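Acetylxylan esterase A (Aspergillus awamori, PDB 5X6S) removes acetyl side groups from the backbone of acetylated xylans, acting as a secreted serine esterase of carbohydrate esterase family 1 in xylan degradation. Local coordinates at residues 75-81 and 155-159; 83-88 and 131-135; 122-126 and 139-145. All blocks are in the same frame, centred on the assembly; numbering follows the deposited sequence.

Contact 1: 75-81 and 155-159; sequences CWDVSSQ and NQVDG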
ATOM      1  N   CYS A  75     -19.747  14.305 -15.563  1.00 18.81           N
ATOM      2  CA  CYS A  75     -19.652  14.016 -14.135  1.00 19.74           C
ATOM      3  C   CYS A  75     -19.100  12.596 -13.945  1.00 18.16           C
ATOM      4  O   CYS A  75     -19.144  11.776 -14.878  1.00 18.89           O
ATOM      5  CB  CYS A  75     -20.994  14.089 -13.433  1.00 20.90           C
ATOM      6  SG  CYS A  75     -21.864  15.681 -13.539  1.00 21.72           S
ATOM      7  N   TRP A  76     -18.659  12.299 -12.724  1.00 17.40           N
ATOM      8  CA  TRP A  76     -18.239  10.948 -12.341  1.00 16.89           C
ATOM      9  C   TRP A  76     -19.347  10.051 -11.812  1.00 17.18           C
ATOM     10  O   TRP A  76     -20.218  10.501 -11.111  1.00 18.98           O
ATOM     11  CB  TRP A  76     -17.097  11.041 -11.320  1.00 16.96           C
ATOM     12  CG  TRP A  76     -15.843  11.583 -11.973  1.00 17.07           C
ATOM     13  CD1 TRP A  76     -15.383  12.882 -11.960  1.00 15.71           C
ATOM     14  CD2 TRP A  76     -14.958  10.845 -12.844  1.00 18.32           C
ATOM     15  NE1 TRP A  76     -14.236  12.975 -12.760  1.00 18.19           N
ATOM     16  CE2 TRP A  76     -13.962  11.753 -13.307  1.00 16.70           C
ATOM     17  CE3 TRP A  76     -14.923   9.508 -13.280  1.00 18.93           C
ATOM     18  CZ2 TRP A  76     -12.920  11.353 -14.138  1.00 17.67           C
ATOM     19  CZ3 TRP A  76     -13.877   9.098 -14.103  1.00 18.55           C
ATOM     20  CH2 TRP A  76     -12.896  10.039 -14.537  1.00 18.23           C
ATOM     21  N   ASP A  77     -19.301   8.754 -12.145  1.00 18.13           N
ATOM     22  CA  ASP A  77     -20.136   7.764 -11.453  1.00 18.44           C
ATOM     23  C   ASP A  77     -19.635   7.583 -10.016  1.00 18.81           C
ATOM     24  O   ASP A  77     -18.578   6.964  -9.767  1.00 18.51           O
ATOM     25  CB  ASP A  77     -20.174   6.415 -12.192  1.00 18.17           C
ATOM     26  CG  ASP A  77     -21.056   5.393 -11.499  1.00 20.29           C
ATOM     27  OD1 ASP A  77     -21.905   5.806 -10.646  1.00 19.59           O
ATOM     28  OD2 ASP A  77     -20.868   4.169 -11.778  1.00 20.20           O
ATOM     29  N   VAL A  78     -20.374   8.176  -9.093  1.00 18.35           N
ATOM     30  CA  VAL A  78     -20.153   8.011  -7.647  1.00 20.08           C
ATOM     31  C   VAL A  78     -21.451   7.455  -6.954  1.00 20.32           C
ATOM     32  O   VAL A  78     -21.658   7.605  -5.721  1.00 20.91           O
ATOM     33  CB  VAL A  78     -19.612   9.296  -6.991  1.00 18.79           C
ATOM     34  CG1 VAL A  78     -18.165   9.547  -7.444  1.00 19.67           C
ATOM     35  CG2 VAL A  78     -20.522  10.504  -7.303  1.00 20.25           C
ATOM     36  N   SER A  79     -22.274   6.764  -7.768  1.00 20.14           N
ATOM     37  CA  SER A  79     -23.598   6.292  -7.353  1.00 20.57           C
ATOM     38  C   SER A  79     -23.876   4.797  -7.479  1.00 20.40           C
ATOM     39  O   SER A  79     -24.638   4.254  -6.698  1.00 20.78           O
ATOM     40  CB  SER A  79     -24.671   7.077  -8.104  1.00 20.46           C
ATOM     41  OG  SER A  79     -24.625   6.892  -9.501  1.00 19.13           O
ATOM     42  N   SER A  80     -23.295   4.148  -8.486  1.00 19.99           N
ATOM     43  CA  SER A  80     -23.571   2.739  -8.757  1.00 18.84           C
ATOM     44  C   SER A  80     -22.921   1.823  -7.716  1.00 18.35           C
ATOM     45  O   SER A  80     -21.916   2.180  -7.090  1.00 20.97           O
ATOM     46  CB  SER A  80     -23.105   2.369 -10.167  1.00 17.86           C
ATOM     47  OG  SER A  80     -21.653   2.244 -10.169  1.00 18.35           O
ATOM     48  N   GLN A  81     -23.448   0.612  -7.553  1.00 18.40           N
ATOM     49  CA  GLN A  81     -22.777  -0.382  -6.716  1.00 19.75           C
ATOM     50  C   GLN A  81     -21.370  -0.721  -7.285  1.00 18.31           C
ATOM     51  O   GLN A  81     -20.437  -0.935  -6.562  1.00 19.07           O
ATOM     52  CB  GLN A  81     -23.618  -1.666  -6.648  1.00 21.76           C
ATOM     53  CG  GLN A  81     -24.906  -1.513  -5.834  1.00 24.07           C
ATOM     54  CD  GLN A  81     -24.604  -0.989  -4.452  1.00 26.40           C
ATOM     55  OE1 GLN A  81     -24.809   0.190  -4.173  1.00 28.32           O
ATOM     56  NE2 GLN A  81     -24.025  -1.838  -3.615  1.00 28.69           N
ATOM     57  N   ASN A 155     -29.423   1.810  -8.129  1.00 28.39           N
ATOM     58  CA  ASN A 155     -28.174   1.391  -8.780  1.00 27.04           C
ATOM     59  C   ASN A 155     -27.924   2.123 -10.107  1.00 26.43           C
ATOM     60  O   ASN A 155     -27.434   1.540 -11.059  1.00 27.41           O
ATOM     61  CB  ASN A 155     -28.219  -0.150  -8.937  1.00 28.56           C
ATOM     62  CG  ASN A 155     -26.856  -0.792  -9.114  1.00 27.15           C
ATOM     63  OD1 ASN A 155     -25.835  -0.145  -9.019  1.00 28.74           O
ATOM     64  ND2 ASN A 155     -26.856  -2.105  -9.330  1.00 28.24           N
ATOM     65  N   GLN A 156     -28.271   3.412 -10.183  1.00 25.28           N
ATOM     66  CA  GLN A 156     -28.029   4.201 -11.379  1.00 25.78           C
ATOM     67  C   GLN A 156     -26.528   4.529 -11.476  1.00 26.31           C
ATOM     68  O   GLN A 156     -25.861   4.738 -10.443  1.00 24.61           O
ATOM     69  CB  GLN A 156     -28.837   5.517 -11.411  1.00 27.65           C
ATOM     70  CG  GLN A 156     -30.375   5.356 -11.557  1.00 30.43           C
ATOM     71  CD  GLN A 156     -30.800   4.455 -12.742  1.00 34.18           C
ATOM     72  OE1 GLN A 156     -31.234   3.303 -12.547  1.00 38.40           O
ATOM     73  NE2 GLN A 156     -30.678   4.974 -13.961  1.00 31.89           N
ATOM     74  N   VAL A 157     -26.024   4.532 -12.700  1.00 23.84           N
ATOM     75  CA  VAL A 157     -24.649   4.906 -12.976  1.00 23.75           C
ATOM     76  C   VAL A 157     -24.600   6.422 -13.208  1.00 23.51           C
ATOM     77  O   VAL A 157     -25.345   6.972 -14.026  1.00 23.63           O
ATOM     78  CB  VAL A 157     -24.156   4.151 -14.226  1.00 23.56           C
ATOM     79  CG1 VAL A 157     -22.873   4.755 -14.766  1.00 22.04           C
ATOM     80  CG2 VAL A 157     -24.051   2.651 -13.950  1.00 22.89           C
ATOM     81  N   ASP A 158     -23.741   7.120 -12.482  1.00 22.51           N
ATOM     82  CA  ASP A 158     -23.578   8.561 -12.703  1.00 22.80           C
ATOM     83  C   ASP A 158     -24.900   9.310 -12.417  1.00 23.52           C
ATOM     84  O   ASP A 158     -25.233  10.260 -13.120  1.00 23.71           O
ATOM     85  CB  ASP A 158     -23.092   8.834 -14.131  1.00 22.10           C
ATOM     86  CG  ASP A 158     -22.760  10.303 -14.393  1.00 22.49           C
ATOM     87  OD1 ASP A 158     -22.400  11.044 -13.451  1.00 21.71           O
ATOM     88  OD2 ASP A 158     -22.838  10.693 -15.585  1.00 23.76           O
ATOM     89  N   GLY A 159     -25.598   8.887 -11.362  1.00 22.96           N
ATOM     90  CA  GLY A 159     -26.862   9.524 -10.963  1.00 23.87           C
ATOM     91  C   GLY A 159     -26.577  10.637  -9.977  1.00 23.59           C
ATOM     92  O   GLY A 159     -25.845  10.437  -9.000  1.00 23.03           O
TER
HETATM   93  O   HOH W   1     -22.457  13.374 -16.351  1.00 20.37           O
HETATM   94  O   HOH W   2     -22.924   9.731  -9.508  1.00 18.83           O
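D77 and S79 reach across to the backbone of 155-159 and tie two loops of the alpha/beta-hydrolase fold, one after strand 63-68 and the other after strand 138-142. D77 heads an Asx turn: its OD1 accepts from the backbone N of S79 and of S80. Across the contact D158 N also donates to D77 OD1, a bond 2.9 Å long and nearly straight at 170°. S80 N comes in on the syn lone pair, whereas D158 N sits well above the carboxylate plane. The other oxygen, D77 OD2, takes the hydroxyl of S80 at 2.6 Å from S80 OG, so both ends of the carboxylate are held and its rotation is fixed. S79 OG works both ways, donating to Q156 O at 2.7 Å and accepting from G159 N at 2.9 Å; its position between backbone N and carbonyl carbon (chi1 63°) aims it at the backbone of 155-159. At the exposed end N155 OD1 receives Q81 N at 2.9 Å, the two side chains crossing at about a right angle. V157 crosses D77 in the same way, its CG1 touching D77 OD2, while its other methyl approaches S80 CB. Near C75, disulfide-bonded to C40 and with its side chain about 7 Å from that of S119, the probable nucleophile, one water accepts from C75 N and donates to D158 OD2 at 2.8 Å.

Contact 2: 83-88 and 131-135; sequences TLTHNG and TYPEL. With NA (sodium ion), chain G.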
ATOM      1  N   THR A  83     -19.262   1.280  -8.821  1.00 19.00           N
ATOM      2  CA  THR A  83     -18.276   2.314  -8.512  1.00 17.52           C
ATOM      3  C   THR A  83     -18.017   2.396  -7.003  1.00 17.89           C
ATOM      4  O   THR A  83     -16.961   2.866  -6.583  1.00 17.13           O
ATOM      5  CB  THR A  83     -18.688   3.671  -9.102  1.00 18.02           C
ATOM      6  OG1 THR A  83     -17.521   4.512  -9.266  1.00 15.77           O
ATOM      7  CG2 THR A  83     -19.709   4.390  -8.209  1.00 16.83           C
ATOM      8  N   LEU A  84     -19.006   1.974  -6.198  1.00 17.70           N
ATOM      9  CA  LEU A  84     -18.948   2.033  -4.748  1.00 17.82           C
ATOM     10  C   LEU A  84     -18.489   0.731  -4.076  1.00 18.52           C
ATOM     11  O   LEU A  84     -18.652   0.543  -2.867  1.00 18.38           O
ATOM     12  CB  LEU A  84     -20.319   2.511  -4.156  1.00 19.22           C
ATOM     13  CG  LEU A  84     -20.749   3.934  -4.562  1.00 19.09           C
ATOM     14  CD1 LEU A  84     -22.118   4.266  -3.981  1.00 18.60           C
ATOM     15  CD2 LEU A  84     -19.703   5.022  -4.161  1.00 18.37           C
ATOM     16  N   THR A  85     -17.882  -0.161  -4.843  1.00 18.85           N
ATOM     17  CA  THR A  85     -17.356  -1.382  -4.239  1.00 18.85           C
ATOM     18  C   THR A  85     -15.934  -1.637  -4.732  1.00 17.87           C
ATOM     19  O   THR A  85     -15.661  -1.516  -5.925  1.00 17.36           O
ATOM     20  CB  THR A  85     -18.291  -2.584  -4.505  1.00 20.06           C
ATOM     21  OG1 THR A  85     -18.535  -2.676  -5.890  1.00 24.71           O
ATOM     22  CG2 THR A  85     -19.666  -2.371  -3.879  1.00 21.55           C
ATOM     23  N   HIS A  86     -15.049  -2.001  -3.811  1.00 18.00           N
ATOM     24  CA  HIS A  86     -13.681  -2.466  -4.150  1.00 18.28           C
ATOM     25  C   HIS A  86     -13.840  -3.586  -5.192  1.00 17.85           C
ATOM     26  O   HIS A  86     -14.609  -4.558  -4.960  1.00 17.39           O
ATOM     27  CB  HIS A  86     -12.994  -3.033  -2.885  1.00 17.88           C
ATOM     28  CG  HIS A  86     -11.606  -3.557  -3.092  1.00 18.19           C
ATOM     29  ND1 HIS A  86     -10.512  -2.734  -3.302  1.00 19.80           N
ATOM     30  CD2 HIS A  86     -11.121  -4.821  -3.066  1.00 18.25           C
ATOM     31  CE1 HIS A  86      -9.421  -3.467  -3.401  1.00 20.13           C
ATOM     32  NE2 HIS A  86      -9.761  -4.736  -3.259  1.00 19.53           N
ATOM     33  N   ASN A  87     -13.145  -3.456  -6.310  1.00 17.48           N
ATOM     34  CA  ASN A  87     -13.195  -4.425  -7.391  1.00 18.47           C
ATOM     35  C   ASN A  87     -14.606  -4.580  -8.021  1.00 18.41           C
ATOM     36  O   ASN A  87     -14.900  -5.567  -8.683  1.00 20.61           O
ATOM     37  CB  ASN A  87     -12.605  -5.786  -6.910  1.00 19.37           C
ATOM     38  CG  ASN A  87     -11.121  -5.717  -6.616  1.00 19.16           C
ATOM     39  OD1 ASN A  87     -10.441  -4.809  -7.058  1.00 21.72           O
ATOM     40  ND2 ASN A  87     -10.624  -6.655  -5.846  1.00 20.21           N
ATOM     41  N   GLY A  88     -15.457  -3.577  -7.865  1.00 18.33           N
ATOM     42  CA  GLY A  88     -16.767  -3.566  -8.466  1.00 19.02           C
ATOM     43  C   GLY A  88     -16.831  -3.325  -9.973  1.00 18.82           C
ATOM     44  O   GLY A  88     -17.886  -3.441 -10.563  1.00 20.22           O
ATOM     45  N   THR A 131     -12.829   2.876  -1.625  1.00 16.31           N
ATOM     46  CA  THR A 131     -12.886   1.653  -2.449  1.00 16.01           C
ATOM     47  C   THR A 131     -11.487   1.059  -2.697  1.00 16.24           C
ATOM     48  O   THR A 131     -11.362  -0.159  -2.753  1.00 16.85           O
ATOM     49  CB  THR A 131     -13.580   1.883  -3.808  1.00 16.87           C
ATOM     50  OG1 THR A 131     -13.040   3.050  -4.447  1.00 15.92           O
ATOM     51  CG2 THR A 131     -15.109   2.031  -3.654  1.00 15.38           C
ATOM     52  N   TYR A 132     -10.464   1.914  -2.882  1.00 16.92           N
ATOM     53  CA  TYR A 132      -9.046   1.505  -3.069  1.00 17.09           C
ATOM     54  C   TYR A 132      -8.107   2.153  -2.018  1.00 18.52           C
ATOM     55  O   TYR A 132      -7.090   2.741  -2.357  1.00 18.93           O
ATOM     56  CB  TYR A 132      -8.591   1.704  -4.558  1.00 16.79           C
ATOM     57  CG  TYR A 132      -9.542   0.991  -5.448  1.00 16.52           C
ATOM     58  CD1 TYR A 132      -9.330  -0.345  -5.800  1.00 18.30           C
ATOM     59  CD2 TYR A 132     -10.737   1.599  -5.860  1.00 16.86           C
ATOM     60  CE1 TYR A 132     -10.252  -1.030  -6.552  1.00 16.61           C
ATOM     61  CE2 TYR A 132     -11.665   0.918  -6.624  1.00 16.71           C
ATOM     62  CZ  TYR A 132     -11.416  -0.415  -6.944  1.00 17.40           C
ATOM     63  OH  TYR A 132     -12.356  -1.106  -7.662  1.00 18.47           O
ATOM     64  N   PRO A 133      -8.463   2.048  -0.700  1.00 20.03           N
ATOM     65  CA  PRO A 133      -7.625   2.696   0.341  1.00 18.91           C
ATOM     66  C   PRO A 133      -6.145   2.305   0.283  1.00 18.38           C
ATOM     67  O   PRO A 133      -5.280   3.128   0.569  1.00 18.54           O
ATOM     68  CB  PRO A 133      -8.257   2.201   1.652  1.00 18.62           C
ATOM     69  CG  PRO A 133      -8.977   0.927   1.272  1.00 18.69           C
ATOM     70  CD  PRO A 133      -9.537   1.244  -0.088  1.00 19.18           C
ATOM     71  N   GLU A 134      -5.871   1.068  -0.148  1.00 18.64           N
ATOM     72  CA  GLU A 134      -4.518   0.503  -0.274  1.00 17.62           C
ATOM     73  C   GLU A 134      -3.593   1.251  -1.218  1.00 18.35           C
ATOM     74  O   GLU A 134      -2.400   1.161  -1.073  1.00 18.08           O
ATOM     75  CB  GLU A 134      -4.571  -0.983  -0.697  1.00 18.23           C
ATOM     76  CG  GLU A 134      -5.017  -1.281  -2.158  1.00 18.92           C
ATOM     77  CD  GLU A 134      -6.522  -1.267  -2.411  1.00 18.93           C
ATOM     78  OE1 GLU A 134      -7.290  -0.946  -1.471  1.00 18.57           O
ATOM     79  OE2 GLU A 134      -6.960  -1.574  -3.553  1.00 18.03           O
ATOM     80  N   LEU A 135      -4.153   1.989  -2.193  1.00 17.68           N
ATOM     81  CA  LEU A 135      -3.327   2.672  -3.174  1.00 16.68           C
ATOM     82  C   LEU A 135      -2.777   4.056  -2.729  1.00 16.08           C
ATOM     83  O   LEU A 135      -1.761   4.518  -3.259  1.00 15.81           O
ATOM     84  CB  LEU A 135      -4.104   2.832  -4.490  1.00 15.48           C
ATOM     85  CG  LEU A 135      -4.440   1.547  -5.220  1.00 16.05           C
ATOM     86  CD1 LEU A 135      -5.261   1.876  -6.473  1.00 19.86           C
ATOM     87  CD2 LEU A 135      -3.208   0.713  -5.565  1.00 19.11           C
TER
HETATM   88 NA    NA G 305       0.180  -0.176  -0.618  1.00 29.11          NA
HETATM   89  O   HOH W   3     -14.675  -0.012  -8.121  1.00 17.11           O
HETATM   90  O   HOH W   4      -0.992  -2.261  -0.444  1.00 35.54           O
HETATM   91  O   HOH W   5       0.840   1.671  -0.994  1.00 39.25           O
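Y132 OH is gripped by two partners: the backbone N of N87, 2.8 Å away over a bent N-H...O angle of 138°, and a water 2.6 Å from the hydroxyl oxygen. That water lies at the edge of the tyrosine ring, in its plane, and donates to T85 O, bridging the phenol to the start of the loop's turn. H86 adds a second direct bond, ND1 to T131 O at 2.8 Å, the carbonyl oxygen lying close to the imidazole plane. With CG anti to the backbone N (chi1 179°), the ring swings over to the end of helix 120-131, where T131 is the last helical residue. The loop itself makes a type II beta turn from T85 to G88, closed by G88 N to T85 O. The H86 and Y132 rings meet obliquely, planes 42° apart, and E134 OE2 comes to the imidazole edge 3.1 Å from H86 CE1. T131 CG2 packs on the backbone of T83 and L84, 3.6 Å from T83 O. D109 of the second subunit accepts from both H86 NE2 and N87 ND2, and E134 O of each chain binds one sodium ion, which also holds two waters.

Contact 3: 122-126 and 139-145; sequences AMMTN and ATVYSGV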
ATOM      1  N   ALA A 122     -14.067  15.687  -6.545  1.00 16.26           N
ATOM      2  CA  ALA A 122     -13.884  15.564  -5.088  1.00 15.88           C
ATOM      3  C   ALA A 122     -14.781  14.464  -4.510  1.00 16.06           C
ATOM      4  O   ALA A 122     -14.362  13.762  -3.565  1.00 16.28           O
ATOM      5  CB  ALA A 122     -14.121  16.875  -4.393  1.00 15.24           C
ATOM      6  N   MET A 123     -15.991  14.335  -5.040  1.00 16.22           N
ATOM      7  CA  MET A 123     -16.850  13.194  -4.669  1.00 17.68           C
ATOM      8  C   MET A 123     -16.114  11.861  -4.971  1.00 17.47           C
ATOM      9  O   MET A 123     -16.071  10.943  -4.146  1.00 16.39           O
ATOM     10  CB  MET A 123     -18.135  13.207  -5.422  1.00 17.61           C
ATOM     11  CG  MET A 123     -18.978  14.476  -5.266  1.00 20.25           C
ATOM     12  SD  MET A 123     -20.516  14.222  -6.120  1.00 20.74           S
ATOM     13  CE  MET A 123     -20.977  15.883  -6.577  1.00 21.70           C
ATOM     14  N   MET A 124     -15.542  11.785  -6.161  1.00 16.17           N
ATOM     15  CA  MET A 124     -14.793  10.590  -6.584  1.00 15.84           C
ATOM     16  C   MET A 124     -13.538  10.418  -5.729  1.00 16.44           C
ATOM     17  O   MET A 124     -13.140   9.280  -5.413  1.00 16.02           O
ATOM     18  CB  MET A 124     -14.478  10.664  -8.078  1.00 16.08           C
ATOM     19  CG  MET A 124     -13.625   9.476  -8.581  1.00 15.44           C
ATOM     20  SD  MET A 124     -14.321   7.857  -8.233  1.00 17.17           S
ATOM     21  CE  MET A 124     -15.384   7.675  -9.643  1.00 16.59           C
ATOM     22  N   THR A 125     -12.940  11.518  -5.272  1.00 16.42           N
ATOM     23  CA  THR A 125     -11.800  11.380  -4.388  1.00 15.19           C
ATOM     24  C   THR A 125     -12.167  10.607  -3.116  1.00 16.41           C
ATOM     25  O   THR A 125     -11.427   9.712  -2.684  1.00 15.98           O
ATOM     26  CB  THR A 125     -11.152  12.776  -4.086  1.00 15.34           C
ATOM     27  OG1 THR A 125     -10.642  13.296  -5.313  1.00 15.47           O
ATOM     28  CG2 THR A 125     -10.006  12.680  -3.123  1.00 14.55           C
ATOM     29  N   ASN A 126     -13.300  10.946  -2.510  1.00 17.60           N
ATOM     30  CA  ASN A 126     -13.762  10.249  -1.330  1.00 16.41           C
ATOM     31  C   ASN A 126     -14.043   8.816  -1.659  1.00 16.81           C
ATOM     32  O   ASN A 126     -13.709   7.964  -0.907  1.00 18.20           O
ATOM     33  CB  ASN A 126     -14.976  10.879  -0.698  1.00 17.44           C
ATOM     34  CG  ASN A 126     -14.631  12.114   0.111  1.00 16.00           C
ATOM     35  OD1 ASN A 126     -13.708  12.147   0.885  1.00 19.36           O
ATOM     36  ND2 ASN A 126     -15.352  13.132  -0.145  1.00 14.28           N
ATOM     37  N   ALA A 139      -5.082  12.118   0.511  1.00 16.64           N
ATOM     38  CA  ALA A 139      -6.056  12.634  -0.432  1.00 16.43           C
ATOM     39  C   ALA A 139      -6.447  14.018  -0.031  1.00 17.52           C
ATOM     40  O   ALA A 139      -6.538  14.292   1.198  1.00 16.34           O
ATOM     41  CB  ALA A 139      -7.302  11.796  -0.446  1.00 17.27           C
ATOM     42  N   THR A 140      -6.743  14.872  -1.024  1.00 16.28           N
ATOM     43  CA  THR A 140      -7.248  16.253  -0.766  1.00 16.64           C
ATOM     44  C   THR A 140      -8.542  16.414  -1.522  1.00 16.35           C
ATOM     45  O   THR A 140      -8.585  16.214  -2.751  1.00 16.72           O
ATOM     46  CB  THR A 140      -6.180  17.356  -1.125  1.00 16.19           C
ATOM     47  OG1 THR A 140      -5.021  17.219  -0.281  1.00 17.89           O
ATOM     48  CG2 THR A 140      -6.741  18.789  -0.942  1.00 16.00           C
ATOM     49  N   VAL A 141      -9.597  16.807  -0.831  1.00 15.95           N
ATOM     50  CA  VAL A 141     -10.940  16.921  -1.358  1.00 16.94           C
ATOM     51  C   VAL A 141     -11.322  18.402  -1.437  1.00 18.19           C
ATOM     52  O   VAL A 141     -11.371  19.100  -0.384  1.00 18.95           O
ATOM     53  CB  VAL A 141     -11.954  16.122  -0.480  1.00 17.36           C
ATOM     54  CG1 VAL A 141     -13.369  16.230  -0.944  1.00 16.25           C
ATOM     55  CG2 VAL A 141     -11.540  14.643  -0.376  1.00 18.02           C
ATOM     56  N   TYR A 142     -11.520  18.889  -2.659  1.00 17.38           N
ATOM     57  CA  TYR A 142     -12.000  20.271  -2.916  1.00 18.39           C
ATOM     58  C   TYR A 142     -13.512  20.306  -3.216  1.00 17.59           C
ATOM     59  O   TYR A 142     -13.955  20.156  -4.369  1.00 17.45           O
ATOM     60  CB  TYR A 142     -11.194  20.983  -4.030  1.00 16.76           C
ATOM     61  CG  TYR A 142      -9.813  21.339  -3.619  1.00 17.01           C
ATOM     62  CD1 TYR A 142      -9.583  22.434  -2.763  1.00 16.91           C
ATOM     63  CD2 TYR A 142      -8.708  20.594  -4.036  1.00 16.21           C
ATOM     64  CE1 TYR A 142      -8.317  22.747  -2.338  1.00 18.60           C
ATOM     65  CE2 TYR A 142      -7.392  20.936  -3.603  1.00 16.06           C
ATOM     66  CZ  TYR A 142      -7.224  22.024  -2.779  1.00 18.30           C
ATOM     67  OH  TYR A 142      -6.002  22.406  -2.339  1.00 18.64           O
ATOM     68  N   SER A 143     -14.325  20.512  -2.159  1.00 17.72           N
ATOM     69  CA  SER A 143     -15.792  20.689  -2.351  1.00 17.49           C
ATOM     70  C   SER A 143     -16.471  19.477  -2.967  1.00 18.26           C
ATOM     71  O   SER A 143     -16.901  19.497  -4.132  1.00 19.00           O
ATOM     72  CB  SER A 143     -16.095  21.937  -3.188  1.00 17.37           C
ATOM     73  OG  SER A 143     -15.385  23.079  -2.699  1.00 19.06           O
ATOM     74  N   GLY A 144     -16.536  18.398  -2.201  1.00 19.94           N
ATOM     75  CA  GLY A 144     -17.204  17.188  -2.643  1.00 20.73           C
ATOM     76  C   GLY A 144     -18.352  16.804  -1.694  1.00 21.24           C
ATOM     77  O   GLY A 144     -18.895  17.650  -0.968  1.00 20.93           O
ATOM     78  N   VAL A 145     -18.698  15.526  -1.704  1.00 21.02           N
ATOM     79  CA  VAL A 145     -19.649  14.930  -0.741  1.00 20.82           C
ATOM     80  C   VAL A 145     -19.014  13.646  -0.250  1.00 22.52           C
ATOM     81  O   VAL A 145     -18.095  13.134  -0.886  1.00 20.70           O
ATOM     82  CB  VAL A 145     -21.055  14.667  -1.317  1.00 20.63           C
ATOM     83  CG1 VAL A 145     -21.638  15.921  -1.942  1.00 19.75           C
ATOM     84  CG2 VAL A 145     -21.061  13.514  -2.308  1.00 20.28           C
TER
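A139 begins the contact by setting its CB against T125 CG2, where strand 138-142 packs against helix 120-131. This is the second half of the beta-alpha-beta unit formed by strand 113-118, the helix and strand 138-142, in the core of the alpha/beta-hydrolase fold; the helix follows the probable nucleophile elbow at S119. The short helix and strand segments pass 7.4 Å apart at 146° between their directions, as expected in a beta-alpha-beta crossover, whose helix runs roughly antiparallel to its strands. T140 turns its side chain from the helix and gives only its carbonyl oxygen, 3.8 Å from T125 CG2. V141 then meets three helix residues with its two branches. Its CG1, anti to the backbone N (chi1 178°), meets A122 CB at 3.6 Å, while CG2 touches both T125 CG2 and N126 OD1, the oxygen that also accepts from W217 NE1. At Y142 the carbonyl oxygen comes within 3.3 Å of A122 CB, while the aromatic ring leads off to stack on Y197. S143 OG accepts from V261 N, beyond the contact. The CA atoms of the two segments come nearest at G144 and A122, 4.4 Å apart, and G144 CA packs 3.6 Å from A122 CB. V145 crosses M123 at a slant, CG2 touching M123 CG at 3.7 Å and approaching SD. The V145 carbonyl oxygen accepts from N126 ND2 at 2.8 Å, with the donor well above the carbonyl plane and an N-H...O angle of 141°.

In the fold
Contact 3 is the wholly buried one, its centre about 4 Å from that of the chain, and is mostly apolar with a single side-chain bond; the centres of contacts 1 and 2 lie about 16 and 13 Å from the chain centre, and both rely on side chains meeting backbone N-H and carbonyl groups, with waters joining in. Contacts 2 and 3 both use helix 120-131, contact 2 at its end and contact 3 along its early turns. The loop between strand 63-68 and helix 91-106 supplies contacts 1 and 2, which meet where D77 O and T83 OG1 are hydrogen-bonded. M124, turned from the strand, packs its CE toward both loop segments. Contact 2 alone reaches the second subunit.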